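PDB 5KAK: NIPSNAP domain-containing protein from Burkholderia xenovorans, which is of unknown function but carries a NIPSNAP domain, a small alpha-beta fold whose copies pack together through their sheets and loops. Local coordinates for the interface of chains A and B and the interface of chains A and C. Numbering follows the deposited sequence. Chains: chain A/B/C, Uncharacterized protein.

Contact 1: the interface of chains A and B. Residues chain A 20-21, 55-57; chain B 14, 96-97, 99.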
ATOM      1  N   PRO A  20      18.442   3.642   3.076  1.00 12.58           N
ATOM      2  CA  PRO A  20      18.933   2.328   3.506  1.00 15.65           C
ATOM      3  C   PRO A  20      20.160   2.444   4.393  1.00 14.42           C
ATOM      4  O   PRO A  20      21.108   3.184   4.091  1.00 14.98           O
ATOM      5  CB  PRO A  20      19.250   1.625   2.185  1.00 18.42           C
ATOM      6  CG  PRO A  20      18.306   2.245   1.209  1.00 28.92           C
ATOM      7  CD  PRO A  20      18.174   3.689   1.628  1.00 26.76           C
ATOM      8  N   ASN A  21      20.130   1.704   5.500  1.00 19.95           N
ATOM      9  CA  ASN A  21      21.206   1.639   6.484  1.00 16.78           C
ATOM     10  C   ASN A  21      21.453   2.962   7.185  1.00 14.81           C
ATOM     11  O   ASN A  21      22.500   3.138   7.812  1.00 16.72           O
ATOM     12  CB  ASN A  21      22.497   1.133   5.841  1.00 21.35           C
ATOM     13  CG  ASN A  21      22.360  -0.290   5.361  1.00 20.58           C
ATOM     14  OD1 ASN A  21      21.809  -1.129   6.075  1.00 33.23           O
ATOM     15  ND2 ASN A  21      22.819  -0.570   4.144  1.00 26.63           N
ATOM     16  N   PRO A  55       9.327  -3.401   8.639  1.00  9.64           N
ATOM     17  CA  PRO A  55       9.863  -2.399   7.703  1.00 14.30           C
ATOM     18  C   PRO A  55      11.212  -1.929   8.220  1.00 19.64           C
ATOM     19  O   PRO A  55      11.299  -1.368   9.306  1.00 13.46           O
ATOM     20  CB  PRO A  55       8.820  -1.273   7.726  1.00  9.84           C
ATOM     21  CG  PRO A  55       8.070  -1.430   9.029  1.00 11.02           C
ATOM     22  CD  PRO A  55       8.262  -2.869   9.513  1.00  8.03           C
ATOM     23  N   LEU A  56      12.261  -2.167   7.446  1.00 13.31           N
ATOM     24  CA  LEU A  56      13.601  -1.851   7.905  1.00 10.78           C
ATOM     25  C   LEU A  56      13.969  -0.404   7.556  1.00  9.34           C
ATOM     26  O   LEU A  56      13.298   0.278   6.764  1.00  8.99           O
ATOM     27  CB  LEU A  56      14.620  -2.824   7.304  1.00 10.44           C
ATOM     28  CG  LEU A  56      14.480  -4.287   7.759  1.00 10.92           C
ATOM     29  CD1 LEU A  56      15.433  -5.174   6.991  1.00 11.93           C
ATOM     30  CD2 LEU A  56      14.717  -4.415   9.269  1.00 25.22           C
ATOM     31  N   ASN A  57      15.064   0.058   8.151  1.00 14.25           N
ATOM     32  CA  ASN A  57      15.471   1.464   8.032  1.00 13.77           C
ATOM     33  C   ASN A  57      14.335   2.393   8.448  1.00 10.42           C
ATOM     34  O   ASN A  57      13.925   3.283   7.708  1.00 11.38           O
ATOM     35  CB  ASN A  57      15.943   1.791   6.607  1.00 13.31           C
ATOM     36  CG  ASN A  57      16.841   0.717   6.037  1.00 14.17           C
ATOM     37  OD1 ASN A  57      17.957   0.519   6.513  1.00 15.18           O
ATOM     38  ND2 ASN A  57      16.352   0.004   5.016  1.00 15.25           N
TER
ATOM     39  N   ARG B  14      14.204 -11.816   3.630  1.00  8.39           N
ATOM     40  CA  ARG B  14      14.587 -10.422   3.477  1.00 10.10           C
ATOM     41  C   ARG B  14      14.236  -9.987   2.060  1.00 11.04           C
ATOM     42  O   ARG B  14      14.524 -10.709   1.091  1.00 13.46           O
ATOM     43  CB  ARG B  14      16.073 -10.238   3.784  1.00  8.70           C
ATOM     44  CG  ARG B  14      16.437 -10.583   5.246  1.00 12.48           C
ATOM     45  CD  ARG B  14      17.889 -10.314   5.572  1.00 17.85           C
ATOM     46  NE  ARG B  14      18.276  -8.904   5.499  1.00 17.41           N
ATOM     47  CZ  ARG B  14      18.144  -8.019   6.484  1.00 16.91           C
ATOM     48  NH1 ARG B  14      17.581  -8.372   7.629  1.00 15.35           N
ATOM     49  NH2 ARG B  14      18.549  -6.756   6.306  1.00 15.60           N
ATOM     50  N   LEU B  96      20.260   0.177  -3.231  1.00 13.41           N
ATOM     51  CA  LEU B  96      19.130  -0.119  -2.360  1.00 13.00           C
ATOM     52  C   LEU B  96      18.128   1.024  -2.360  1.00 12.13           C
ATOM     53  O   LEU B  96      18.508   2.204  -2.315  1.00 15.37           O
ATOM     54  CB  LEU B  96      19.607  -0.362  -0.930  1.00 11.77           C
ATOM     55  CG  LEU B  96      20.470  -1.590  -0.666  1.00 19.48           C
ATOM     56  CD1 LEU B  96      21.144  -1.451   0.678  1.00 15.05           C
ATOM     57  CD2 LEU B  96      19.590  -2.821  -0.705  1.00 16.62           C
ATOM     58  N   VAL B  97      16.840   0.676  -2.353  1.00 12.51           N
ATOM     59  CA  VAL B  97      15.757   1.643  -2.202  1.00 12.57           C
ATOM     60  C   VAL B  97      14.931   1.376  -0.947  1.00 12.95           C
ATOM     61  O   VAL B  97      14.656   2.292  -0.168  1.00 14.80           O
ATOM     62  CB  VAL B  97      14.851   1.682  -3.457  1.00 14.71           C
ATOM     63  CG1 VAL B  97      13.658   2.590  -3.223  1.00 19.74           C
ATOM     64  CG2 VAL B  97      15.649   2.130  -4.675  1.00 20.87           C
ATOM     65  N   MET B  99      13.969  -1.847   2.171  1.00 10.03           N
ATOM     66  CA  MET B  99      14.322  -3.122   2.767  1.00  9.41           C
ATOM     67  C   MET B  99      13.252  -3.465   3.788  1.00  9.53           C
ATOM     68  O   MET B  99      12.808  -2.593   4.534  1.00 12.19           O
ATOM     69  CB  MET B  99      15.704  -3.079   3.428  1.00  9.72           C
ATOM     70  CG  MET B  99      16.853  -2.776   2.468  1.00 11.24           C
ATOM     71  SD  MET B  99      18.296  -2.203   3.365  1.00 16.98           S
ATOM     72  CE  MET B  99      18.757  -3.745   4.142  1.00 19.63           C
TER
HETATM   73  O   HOH W   1      13.815   0.606   3.826  1.00 14.56           O

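Contact 2: the interface of chains A and C. Residues chain A 26-27, 30-31, 48-50, 59; chain C 107, 109.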
ATOM      1  N   PHE A  26      21.459   8.092  12.139  1.00 10.89           N
ATOM      2  CA  PHE A  26      20.345   8.828  12.736  1.00 11.77           C
ATOM      3  C   PHE A  26      20.427   8.794  14.255  1.00 11.54           C
ATOM      4  O   PHE A  26      20.372   9.840  14.915  1.00 12.11           O
ATOM      5  CB  PHE A  26      19.024   8.209  12.261  1.00 11.57           C
ATOM      6  CG  PHE A  26      17.785   8.958  12.690  1.00 11.49           C
ATOM      7  CD1 PHE A  26      17.300   8.862  13.988  1.00 15.34           C
ATOM      8  CD2 PHE A  26      17.060   9.694  11.760  1.00 13.31           C
ATOM      9  CE1 PHE A  26      16.147   9.530  14.365  1.00 17.37           C
ATOM     10  CE2 PHE A  26      15.915  10.367  12.128  1.00 15.81           C
ATOM     11  CZ  PHE A  26      15.460  10.294  13.435  1.00 11.14           C
ATOM     12  N   ALA A  27      20.542   7.587  14.821  1.00 14.06           N
ATOM     13  CA  ALA A  27      20.654   7.446  16.271  1.00 18.93           C
ATOM     14  C   ALA A  27      21.882   8.177  16.800  1.00 15.17           C
ATOM     15  O   ALA A  27      21.826   8.816  17.856  1.00 19.72           O
ATOM     16  CB  ALA A  27      20.712   5.966  16.652  1.00 26.33           C
ATOM     17  N   PHE A  30      21.150  11.890  17.202  1.00 13.61           N
ATOM     18  CA  PHE A  30      20.218  12.162  18.283  1.00 13.58           C
ATOM     19  C   PHE A  30      20.855  11.904  19.642  1.00 20.73           C
ATOM     20  O   PHE A  30      20.607  12.654  20.598  1.00 18.75           O
ATOM     21  CB  PHE A  30      18.938  11.345  18.086  1.00 12.78           C
ATOM     22  CG  PHE A  30      17.864  12.119  17.379  1.00 14.09           C
ATOM     23  CD1 PHE A  30      17.056  13.002  18.088  1.00 12.03           C
ATOM     24  CD2 PHE A  30      17.719  12.037  16.010  1.00 15.41           C
ATOM     25  CE1 PHE A  30      16.086  13.750  17.435  1.00 18.51           C
ATOM     26  CE2 PHE A  30      16.763  12.791  15.351  1.00 14.57           C
ATOM     27  CZ  PHE A  30      15.940  13.653  16.065  1.00 18.14           C
ATOM     28  N   GLU A  31      21.704  10.881  19.752  1.00 18.17           N
ATOM     29  CA  GLU A  31      22.373  10.686  21.035  1.00 22.33           C
ATOM     30  C   GLU A  31      23.467  11.720  21.259  1.00 22.88           C
ATOM     31  O   GLU A  31      23.697  12.133  22.399  1.00 23.53           O
ATOM     32  CB  GLU A  31      22.938   9.270  21.141  1.00 29.34           C
ATOM     33  CG  GLU A  31      24.046   8.953  20.181  1.00 38.06           C
ATOM     34  CD  GLU A  31      24.387   7.478  20.178  1.00 40.69           C
ATOM     35  OE1 GLU A  31      23.687   6.708  20.877  1.00 41.89           O
ATOM     36  OE2 GLU A  31      25.351   7.093  19.483  1.00 37.26           O
ATOM     37  N   TYR A  48      12.001   5.667  21.845  1.00 12.72           N
ATOM     38  CA  TYR A  48      12.629   6.048  20.578  1.00 15.55           C
ATOM     39  C   TYR A  48      13.384   4.834  20.075  1.00 13.48           C
ATOM     40  O   TYR A  48      14.362   4.402  20.704  1.00  8.67           O
ATOM     41  CB  TYR A  48      13.568   7.240  20.733  1.00 11.42           C
ATOM     42  CG  TYR A  48      13.579   8.164  19.522  1.00 10.09           C
ATOM     43  CD1 TYR A  48      13.735   7.653  18.241  1.00 10.84           C
ATOM     44  CD2 TYR A  48      13.444   9.534  19.669  1.00 11.13           C
ATOM     45  CE1 TYR A  48      13.728   8.493  17.113  1.00 17.04           C
ATOM     46  CE2 TYR A  48      13.435  10.377  18.557  1.00 14.29           C
ATOM     47  CZ  TYR A  48      13.596   9.853  17.288  1.00 11.79           C
ATOM     48  OH  TYR A  48      13.589  10.700  16.206  1.00 10.48           O
ATOM     49  N   PHE A  49      12.928   4.290  18.954  1.00 10.31           N
ATOM     50  CA  PHE A  49      13.369   2.990  18.480  1.00 10.27           C
ATOM     51  C   PHE A  49      13.761   3.046  17.013  1.00  9.05           C
ATOM     52  O   PHE A  49      13.320   3.916  16.258  1.00 12.96           O
ATOM     53  CB  PHE A  49      12.266   1.943  18.586  1.00  8.21           C
ATOM     54  CG  PHE A  49      11.553   1.944  19.890  1.00  7.79           C
ATOM     55  CD1 PHE A  49      12.122   1.302  20.984  1.00  8.29           C
ATOM     56  CD2 PHE A  49      10.321   2.557  20.034  1.00  8.47           C
ATOM     57  CE1 PHE A  49      11.459   1.290  22.213  1.00 10.10           C
ATOM     58  CE2 PHE A  49       9.655   2.534  21.259  1.00  7.60           C
ATOM     59  CZ  PHE A  49      10.229   1.867  22.342  1.00  8.11           C
ATOM     60  N   TYR A  50      14.535   2.049  16.607  1.00 13.30           N
ATOM     61  CA  TYR A  50      14.649   1.680  15.204  1.00  9.36           C
ATOM     62  C   TYR A  50      14.248   0.215  15.023  1.00 10.41           C
ATOM     63  O   TYR A  50      14.382  -0.613  15.937  1.00 14.30           O
ATOM     64  CB  TYR A  50      16.077   1.923  14.667  1.00 10.73           C
ATOM     65  CG  TYR A  50      17.135   1.016  15.273  1.00 11.07           C
ATOM     66  CD1 TYR A  50      17.713   1.317  16.501  1.00 18.34           C
ATOM     67  CD2 TYR A  50      17.574  -0.120  14.604  1.00 17.33           C
ATOM     68  CE1 TYR A  50      18.691   0.490  17.061  1.00 18.44           C
ATOM     69  CE2 TYR A  50      18.550  -0.946  15.150  1.00 24.51           C
ATOM     70  CZ  TYR A  50      19.103  -0.629  16.383  1.00 25.20           C
ATOM     71  OH  TYR A  50      20.073  -1.432  16.943  1.00 29.86           O
ATOM     72  N   VAL A  59      12.635   4.457  12.005  1.00 11.09           N
ATOM     73  CA  VAL A  59      12.720   4.868  13.397  1.00  9.24           C
ATOM     74  C   VAL A  59      11.312   5.203  13.850  1.00  8.95           C
ATOM     75  O   VAL A  59      10.512   5.773  13.092  1.00 13.03           O
ATOM     76  CB  VAL A  59      13.687   6.057  13.600  1.00 12.64           C
ATOM     77  CG1 VAL A  59      15.094   5.678  13.189  1.00 14.35           C
ATOM     78  CG2 VAL A  59      13.227   7.265  12.797  1.00 18.17           C
TER
ATOM     79  N   MET C 107      16.942   3.195  21.240  1.00 14.22           N
ATOM     80  CA  MET C 107      18.167   3.981  21.196  1.00 14.83           C
ATOM     81  C   MET C 107      18.694   4.191  22.616  1.00 15.70           C
ATOM     82  O   MET C 107      17.981   3.979  23.598  1.00 15.79           O
ATOM     83  CB  MET C 107      17.919   5.310  20.487  1.00 17.17           C
ATOM     84  CG  MET C 107      17.592   5.092  19.047  1.00 15.22           C
ATOM     85  SD  MET C 107      17.213   6.562  18.102  1.00 17.77           S
ATOM     86  CE  MET C 107      16.853   5.768  16.542  1.00 15.30           C
ATOM     87  N   PHE C 109      19.200   6.563  24.516  1.00 18.77           N
ATOM     88  CA  PHE C 109      18.523   7.533  25.363  1.00 18.06           C
ATOM     89  C   PHE C 109      17.066   7.189  25.617  1.00 17.38           C
ATOM     90  O   PHE C 109      16.392   7.939  26.329  1.00 18.34           O
ATOM     91  CB  PHE C 109      18.620   8.926  24.738  1.00 21.10           C
ATOM     92  CG  PHE C 109      18.109   8.992  23.322  1.00 19.45           C
ATOM     93  CD1 PHE C 109      16.774   9.234  23.065  1.00 18.32           C
ATOM     94  CD2 PHE C 109      18.965   8.781  22.250  1.00 19.03           C
ATOM     95  CE1 PHE C 109      16.304   9.292  21.767  1.00 18.63           C
ATOM     96  CE2 PHE C 109      18.505   8.835  20.958  1.00 18.40           C
ATOM     97  CZ  PHE C 109      17.170   9.093  20.711  1.00 15.44           C
TER

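Contact 1: the interface of chains A and B
A:Pro20 and B:Leu96 meet at the apolar centre of this contact between two NIPSNAP-family chains, where loops of chain A touch strands 10-18 and 96-106 of chain B. The two side chains slide past each other in opposite directions: A:Pro20 CG lies 3.6 Å from B:Leu96 CB, and the neighbouring ring carbon CB faces the same leucine methylene and the methyl CD1. That methyl also takes the amide end of A:Asn21, which crosses the leucine at about a right angle. Next to this pair the first two torsions of B:Met99 (chi1 -62°, chi2 161°) bring its sulphur SD near CB of A:Pro20 and ND2 of A:Asn57, while chi3 (71°) turns only the terminal methyl CE. A:Leu56 packs its CB against CB of B:Met99 and sends its branch methyl CD1 outward to the guanidinium of B:Arg14, 3.6 Å from NH2, a van der Waals contact that the arginine reaches through a chain bent at chi3.

Toward the polar rim, A:Asn57 directs its amide ND2 at the sulphur B:Met99 SD in a straight but weak hydrogen bond of 3.4 Å. A:Asn57 ND2 is also hydrogen-bonded to water 1 (2.9 Å), which also contacts A:Leu56 O and B:Met99 N and thereby ties both backbones to one solvent molecule. At the other end of this amide, A:Asn57 OD1 accepts A:Asn21 N at 2.7 Å from above the carbonyl plane; this bond within chain A should help fix the rotation of the amide. Directly between the chains, A:Leu56 N donates to B:Met99 O over 3.0 Å.

Contact 2: the interface of chains A and C
Helix 23-42 and the edge of strand 45-51 in the NIPSNAP domain of chain A form a groove that receives C:Met107 and C:Phe109, which follow the last strand of chain C. C:Met107 N donates to A:Tyr48 O at 2.9 Å, anchoring the segment where the methionine enters. Its side chain runs extended beyond CG (chi2 178°, chi3 -178°), which carries the thioether deep between helix and sheet. There C:Met107 SD lies 3.6 Å from A:Tyr48 CD1 and also touches the methyl of A:Ala27, while the terminal methyl C:Met107 CE reaches A:Val59 CG1 at 3.8 Å and the rim of the A:Phe26 ring at CD1.

C:Met107 and C:Phe109 share one face of the A:Tyr48 ring, the sulphur toward CD1 and the phenylalanine toward CG and CD2. The two rings are edge-to-face, 5.4 Å between centroids with planes at 74°: C:Phe109 points its CE1/CZ edge at the tyrosine face, and A:Tyr48 CD2 therefore falls in the phenylalanine plane, 3.6 Å from C:Phe109 CE1. On the helix side, C:Phe109 CE2 rests 3.8 Å from A:Phe30 CB. Behind this layer the A:Tyr48 hydroxyl OH lies over one face of the A:Phe30 ring, toward its rim, a second-shell contact that may help position the tyrosine. Because the whole interface is two-fold symmetric, the insertion occurs twice, and it probably serves to lock two copies into a dimer.

The centres of contact 1 and contact 2, taken over their C-alpha atoms, lie about 16 Å apart, and no residue of chain A belongs to both. Contact 1 uses loop residues of chain A, including those just before helix 23-42 and strand 58-65; contact 2 draws on these two elements themselves and on strand 45-51. Chain A can therefore hold chains B and C at once. Contact 2 belongs to a two-fold interface, whereas contact 1 belongs to one that is not an exact two-fold; together they could join dimers into the deposited eight-chain assembly, although the structure alone does not show that this forms in solution.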